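Long-range contact in ectonucleotide pyrophosphatase/phosphodiesterase family member 5 (Mus musculus, PDB 5VEO), which probably hydrolyses phosphodiester or pyrophosphate bonds of a restricted set of nucleotide substrates as a zinc-dependent ectoenzyme, and binds adenosine monophosphate: residues 97-111 with 125-137. The protein carries 1 engineered substitution. Sequence-based numbering, arbitrary orientation.
Sequences IYDSKFWEEATPIWI and WPGADVKIHDSFP
V130 lies on W103 and P137 on W110, a worked example of how indole rings brace irregular chain in the alkaline-phosphatase-like fold of nucleotide pyrophosphatases. Here the loop joining parallel strands 120-123 and 139-140 of the central sheet packs on the chain leading into helix 109-115 and on the first turn of that helix. V130 sets CG1 over one face of W103, 3.9 Å from the five-ring centroid. Its other methyl, CG2, lies against CD1 of Y98. W103 CB packs on I132 CG1 at 3.7 Å. The six-membered end of W103 presses CH2 to within 3.4 Å of G127 CA, where a side chain would clash, and NE1 donates a nearly straight bond to I97 O that fixes the ring's rotation. Reduced to an alanine, this position would probably leave a gap beside V130 CG1 and strip I97 O of its donor.

In W110, CG lies between the backbone N and the carbonyl carbon (chi1 52°), a turn that brings the indole between two prolines: P137 CG sits 3.7 Å from the five-ring centroid, while P108 CB lies across the opposite face. At the ring edge NE1 donates to a water, which in turn donates to V130 O and S135 O.

Polar side chains make further links. S100 OG donates to K131 O at 2.7 Å. E104 and H133 pass in opposite directions, CG over the imidazole face and the carboxylate and ring planes only 13° apart; E104 OE2 takes H133 N on its anti side at 2.9 Å. NE2 of the same ring donates to A106 O from above the carbonyl plane. Y98, weakly hydrogen-bonded to the adenine amino group of AMP, stands almost perpendicular to the D129 carboxylate; its OH donates to the syn side of D129 OD2 at 2.6 Å, tilted about 30° out of the carboxylate plane, and the backbone N of Y143 also bonds that oxygen.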
loop_
_atom_site.group_PDB
_atom_site.type_symbol
_atom_site.label_atom_id
_atom_site.label_comp_id
_atom_site.label_asym_id
_atom_site.label_seq_id
_atom_site.Cartn_x
_atom_site.Cartn_y
_atom_site.Cartn_z
ATOM N N ILE A 97 3.238 13.556 -7.565
ATOM C CA ILE A 97 4.064 12.454 -7.098
ATOM C C ILE A 97 5.270 12.202 -7.989
ATOM O O ILE A 97 5.965 11.205 -7.798
ATOM C CB ILE A 97 3.241 11.157 -6.985
ATOM C CG1 ILE A 97 2.836 10.668 -8.400
ATOM C CG2 ILE A 97 2.078 11.403 -6.075
ATOM C CD1 ILE A 97 2.809 9.180 -8.582
ATOM N N TYR A 98 5.507 13.045 -8.991
ATOM C CA TYR A 98 6.450 12.702 -10.052
ATOM C C TYR A 98 7.828 13.303 -9.841
ATOM O O TYR A 98 8.695 13.132 -10.699
ATOM C CB TYR A 98 5.868 13.105 -11.423
ATOM C CG TYR A 98 4.675 12.251 -11.728
ATOM C CD1 TYR A 98 4.831 10.963 -12.227
ATOM C CD2 TYR A 98 3.394 12.682 -11.424
ATOM C CE1 TYR A 98 3.732 10.140 -12.444
ATOM C CE2 TYR A 98 2.293 11.870 -11.644
ATOM C CZ TYR A 98 2.469 10.604 -12.149
ATOM O OH TYR A 98 1.366 9.808 -12.337
ATOM N N ASP A 99 8.068 13.965 -8.712
ATOM C CA ASP A 99 9.413 14.443 -8.397
ATOM C C ASP A 99 10.265 13.251 -7.966
ATOM O O ASP A 99 10.083 12.694 -6.877
ATOM C CB ASP A 99 9.364 15.520 -7.319
ATOM C CG ASP A 99 10.741 16.105 -6.992
ATOM O OD1 ASP A 99 11.775 15.482 -7.328
ATOM O OD2 ASP A 99 10.786 17.192 -6.375
ATOM N N SER A 100 11.188 12.859 -8.843
ATOM C CA SER A 100 11.999 11.662 -8.651
ATOM C C SER A 100 12.679 11.615 -7.291
ATOM O O SER A 100 12.891 10.526 -6.740
ATOM C CB SER A 100 13.048 11.599 -9.760
ATOM O OG SER A 100 12.430 11.632 -11.036
ATOM N N LYS A 101 13.059 12.769 -6.745
ATOM C CA LYS A 101 13.802 12.779 -5.490
ATOM C C LYS A 101 12.994 12.215 -4.325
ATOM O O LYS A 101 13.583 11.761 -3.335
ATOM C CB LYS A 101 14.269 14.195 -5.181
ATOM C CG LYS A 101 15.394 14.673 -6.111
ATOM C CD LYS A 101 16.592 15.176 -5.307
ATOM C CE LYS A 101 17.902 15.208 -6.112
ATOM N NZ LYS A 101 18.914 14.252 -5.548
ATOM N N PHE A 102 11.665 12.219 -4.407
ATOM C CA PHE A 102 10.888 11.603 -3.338
ATOM C C PHE A 102 11.019 10.090 -3.311
ATOM O O PHE A 102 10.705 9.487 -2.286
ATOM C CB PHE A 102 9.418 12.007 -3.443
ATOM C CG PHE A 102 9.134 13.310 -2.775
ATOM C CD1 PHE A 102 9.012 13.377 -1.397
ATOM C CD2 PHE A 102 9.047 14.471 -3.507
ATOM C CE1 PHE A 102 8.772 14.584 -0.764
ATOM C CE2 PHE A 102 8.824 15.686 -2.884
ATOM C CZ PHE A 102 8.696 15.746 -1.516
ATOM N N TRP A 103 11.464 9.477 -4.405
ATOM C CA TRP A 103 11.530 8.029 -4.575
ATOM C C TRP A 103 12.937 7.457 -4.447
ATOM O O TRP A 103 13.092 6.240 -4.285
ATOM C CB TRP A 103 10.975 7.663 -5.963
ATOM C CG TRP A 103 9.555 8.085 -6.131
ATOM C CD1 TRP A 103 9.095 9.314 -6.517
ATOM C CD2 TRP A 103 8.403 7.282 -5.886
ATOM N NE1 TRP A 103 7.715 9.320 -6.532
ATOM C CE2 TRP A 103 7.268 8.083 -6.136
ATOM C CE3 TRP A 103 8.219 5.964 -5.466
ATOM C CZ2 TRP A 103 5.978 7.594 -6.008
ATOM C CZ3 TRP A 103 6.938 5.485 -5.329
ATOM C CH2 TRP A 103 5.835 6.292 -5.595
ATOM N N GLU A 104 13.963 8.287 -4.551
ATOM C CA GLU A 104 15.301 7.792 -4.818
ATOM C C GLU A 104 16.094 7.436 -3.558
ATOM O O GLU A 104 17.286 7.123 -3.659
ATOM C CB GLU A 104 16.031 8.816 -5.686
ATOM C CG GLU A 104 15.481 8.756 -7.105
ATOM C CD GLU A 104 16.008 9.814 -8.037
ATOM O OE1 GLU A 104 16.419 10.910 -7.581
ATOM O OE2 GLU A 104 16.005 9.534 -9.248
ATOM N N GLU A 105 15.464 7.417 -2.379
ATOM C CA GLU A 105 16.140 6.830 -1.227
ATOM C C GLU A 105 16.144 5.311 -1.281
ATOM O O GLU A 105 16.824 4.675 -0.467
ATOM C CB GLU A 105 15.505 7.343 0.073
ATOM C CG GLU A 105 15.582 8.855 0.113
ATOM C CD GLU A 105 14.973 9.513 1.321
ATOM O OE1 GLU A 105 15.088 10.756 1.400
ATOM O OE2 GLU A 105 14.406 8.828 2.186
ATOM N N ALA A 106 15.423 4.719 -2.232
ATOM C CA ALA A 106 15.409 3.280 -2.435
ATOM C C ALA A 106 15.387 3.012 -3.931
ATOM O O ALA A 106 15.329 3.938 -4.749
ATOM C CB ALA A 106 14.206 2.622 -1.750
ATOM N N THR A 107 15.429 1.730 -4.278
ATOM C CA THR A 107 15.381 1.276 -5.666
ATOM C C THR A 107 14.317 0.195 -5.793
ATOM O O THR A 107 14.487 -0.899 -5.215
ATOM C CB THR A 107 16.742 0.744 -6.104
ATOM O OG1 THR A 107 17.696 1.810 -6.061
ATOM C CG2 THR A 107 16.671 0.174 -7.519
ATOM N N PRO A 108 13.230 0.431 -6.532
ATOM C CA PRO A 108 12.191 -0.599 -6.658
ATOM C C PRO A 108 12.663 -1.774 -7.498
ATOM O O PRO A 108 13.549 -1.662 -8.354
ATOM C CB PRO A 108 11.033 0.140 -7.335
ATOM C CG PRO A 108 11.723 1.219 -8.139
ATOM C CD PRO A 108 12.881 1.650 -7.284
ATOM N N ILE A 109 12.012 -2.916 -7.259
ATOM C CA ILE A 109 12.475 -4.180 -7.810
ATOM C C ILE A 109 12.477 -4.194 -9.344
ATOM O O ILE A 109 13.255 -4.932 -9.950
ATOM C CB ILE A 109 11.637 -5.331 -7.227
ATOM C CG1 ILE A 109 12.327 -6.656 -7.549
ATOM C CG2 ILE A 109 10.200 -5.292 -7.739
ATOM C CD1 ILE A 109 11.665 -7.852 -6.918
ATOM N N TRP A 110 11.624 -3.418 -10.005
ATOM C CA TRP A 110 11.664 -3.474 -11.469
ATOM C C TRP A 110 13.002 -2.980 -12.023
ATOM O O TRP A 110 13.472 -3.484 -13.058
ATOM C CB TRP A 110 10.492 -2.705 -12.083
ATOM C CG TRP A 110 10.244 -1.308 -11.655
ATOM C CD1 TRP A 110 10.840 -0.178 -12.145
ATOM C CD2 TRP A 110 9.264 -0.861 -10.709
ATOM N NE1 TRP A 110 10.308 0.941 -11.552
ATOM C CE2 TRP A 110 9.349 0.551 -10.652
ATOM C CE3 TRP A 110 8.342 -1.509 -9.892
ATOM C CZ2 TRP A 110 8.526 1.311 -9.832
ATOM C CZ3 TRP A 110 7.540 -0.747 -9.063
ATOM C CH2 TRP A 110 7.633 0.635 -9.037
ATOM N N ILE A 111 13.648 -2.035 -11.340
ATOM C CA ILE A 111 14.961 -1.572 -11.787
ATOM C C ILE A 111 15.998 -2.671 -11.603
ATOM O O ILE A 111 16.793 -2.946 -12.506
ATOM C CB ILE A 111 15.358 -0.284 -11.047
ATOM C CG1 ILE A 111 14.383 0.818 -11.444
ATOM C CG2 ILE A 111 16.811 0.121 -11.347
ATOM C CD1 ILE A 111 14.673 2.154 -10.813
ATOM N N TRP A 125 0.393 0.613 -11.306
ATOM C CA TRP A 125 0.988 0.418 -9.985
ATOM C C TRP A 125 1.591 1.721 -9.461
ATOM O O TRP A 125 2.332 2.390 -10.189
ATOM C CB TRP A 125 2.067 -0.659 -10.070
ATOM C CG TRP A 125 2.663 -1.028 -8.746
ATOM C CD1 TRP A 125 3.695 -0.420 -8.101
ATOM C CD2 TRP A 125 2.250 -2.112 -7.917
ATOM N NE1 TRP A 125 3.945 -1.053 -6.905
ATOM C CE2 TRP A 125 3.078 -2.109 -6.781
ATOM C CE3 TRP A 125 1.265 -3.090 -8.034
ATOM C CZ2 TRP A 125 2.940 -3.054 -5.755
ATOM C CZ3 TRP A 125 1.134 -4.019 -7.027
ATOM C CH2 TRP A 125 1.966 -3.993 -5.904
ATOM N N PRO A 126 1.338 2.091 -8.205
ATOM C CA PRO A 126 1.900 3.334 -7.650
ATOM C C PRO A 126 3.404 3.487 -7.859
ATOM O O PRO A 126 4.201 2.612 -7.514
ATOM C CB PRO A 126 1.544 3.222 -6.164
ATOM C CG PRO A 126 0.250 2.514 -6.190
ATOM C CD PRO A 126 0.390 1.469 -7.265
ATOM N N GLY A 127 3.792 4.639 -8.415
ATOM C CA GLY A 127 5.183 4.942 -8.676
ATOM C C GLY A 127 5.762 4.350 -9.944
ATOM O O GLY A 127 6.882 4.721 -10.324
ATOM N N ALA A 128 5.059 3.435 -10.611
ATOM C CA ALA A 128 5.633 2.784 -11.781
ATOM C C ALA A 128 5.740 3.723 -12.981
ATOM O O ALA A 128 6.515 3.442 -13.907
ATOM C CB ALA A 128 4.809 1.547 -12.143
ATOM N N ASP A 129 5.000 4.830 -12.994
ATOM C CA ASP A 129 5.107 5.810 -14.068
ATOM C C ASP A 129 5.952 7.010 -13.652
ATOM O O ASP A 129 5.864 8.083 -14.271
ATOM C CB ASP A 129 3.712 6.229 -14.563
ATOM C CG ASP A 129 2.846 6.868 -13.491
ATOM O OD1 ASP A 129 2.971 6.499 -12.310
ATOM O OD2 ASP A 129 2.000 7.726 -13.847
ATOM N N VAL A 130 6.790 6.831 -12.635
ATOM C CA VAL A 130 7.697 7.856 -12.131
ATOM C C VAL A 130 9.110 7.485 -12.548
ATOM O O VAL A 130 9.502 6.323 -12.449
ATOM C CB VAL A 130 7.611 7.968 -10.597
ATOM C CG1 VAL A 130 8.614 8.997 -10.045
ATOM C CG2 VAL A 130 6.205 8.331 -10.143
ATOM N N LYS A 131 9.891 8.474 -12.970
ATOM C CA LYS A 131 11.281 8.212 -13.299
ATOM C C LYS A 131 12.066 8.089 -11.997
ATOM O O LYS A 131 12.063 9.006 -11.174
ATOM C CB LYS A 131 11.856 9.316 -14.187
ATOM C CG LYS A 131 13.262 9.028 -14.603
ATOM C CD LYS A 131 13.823 10.163 -15.463
ATOM C CE LYS A 131 13.576 9.895 -16.922
ATOM N NZ LYS A 131 14.229 10.908 -17.831
ATOM N N ILE A 132 12.707 6.946 -11.788
ATOM C CA ILE A 132 13.428 6.671 -10.551
ATOM C C ILE A 132 14.822 6.197 -10.928
ATOM O O ILE A 132 14.969 5.213 -11.661
ATOM C CB ILE A 132 12.702 5.627 -9.683
ATOM C CG1 ILE A 132 11.277 6.104 -9.355
ATOM C CG2 ILE A 132 13.477 5.363 -8.396
ATOM C CD1 ILE A 132 10.394 5.018 -8.700
ATOM N N HIS A 133 15.842 6.884 -10.427
ATOM C CA HIS A 133 17.222 6.626 -10.836
ATOM C C HIS A 133 17.336 6.554 -12.362
ATOM O O HIS A 133 17.979 5.666 -12.924
ATOM C CB HIS A 133 17.754 5.343 -10.190
ATOM C CG HIS A 133 17.705 5.351 -8.694
ATOM N ND1 HIS A 133 18.355 6.299 -7.933
ATOM C CD2 HIS A 133 17.085 4.525 -7.818
ATOM C CE1 HIS A 133 18.130 6.060 -6.651
ATOM N NE2 HIS A 133 17.369 4.987 -6.554
ATOM N N ASP A 134 16.690 7.506 -13.029
ATOM C CA ASP A 134 16.682 7.638 -14.488
ATOM C C ASP A 134 16.041 6.450 -15.204
ATOM O O ASP A 134 16.298 6.234 -16.394
ATOM C CB ASP A 134 18.101 7.856 -15.038
ATOM C CG ASP A 134 18.624 9.244 -14.759
ATOM O OD1 ASP A 134 17.834 10.112 -14.345
ATOM O OD2 ASP A 134 19.832 9.480 -14.971
ATOM N N SER A 135 15.171 5.684 -14.533
ATOM C CA SER A 135 14.645 4.456 -15.108
ATOM C C SER A 135 13.154 4.351 -14.858
ATOM O O SER A 135 12.636 4.860 -13.857
ATOM C CB SER A 135 15.283 3.194 -14.517
ATOM O OG SER A 135 16.676 3.160 -14.710
ATOM N N PHE A 136 12.488 3.672 -15.780
ATOM C CA PHE A 136 11.098 3.256 -15.703
ATOM C C PHE A 136 11.049 1.741 -15.824
ATOM O O PHE A 136 12.017 1.116 -16.282
ATOM C CB PHE A 136 10.262 3.853 -16.849
ATOM C CG PHE A 136 10.083 5.346 -16.792
ATOM C CD1 PHE A 136 9.043 5.914 -16.070
ATOM C CD2 PHE A 136 10.921 6.172 -17.504
ATOM C CE1 PHE A 136 8.869 7.289 -16.043
ATOM C CE2 PHE A 136 10.757 7.545 -17.479
ATOM C CZ PHE A 136 9.737 8.103 -16.751
ATOM N N PRO A 137 9.928 1.115 -15.463
ATOM C CA PRO A 137 9.673 -0.248 -15.941
ATOM C C PRO A 137 9.779 -0.296 -17.464
ATOM O O PRO A 137 9.453 0.671 -18.156
ATOM C CB PRO A 137 8.243 -0.534 -15.463
ATOM C CG PRO A 137 7.991 0.474 -14.361
ATOM C CD PRO A 137 8.729 1.699 -14.838
HETATM O O HOH W 1 9.038 11.327 -12.878
HETATM O O HOH W 2 15.550 9.864 -12.004
HETATM O O HOH W 3 10.614 3.696 -12.185
#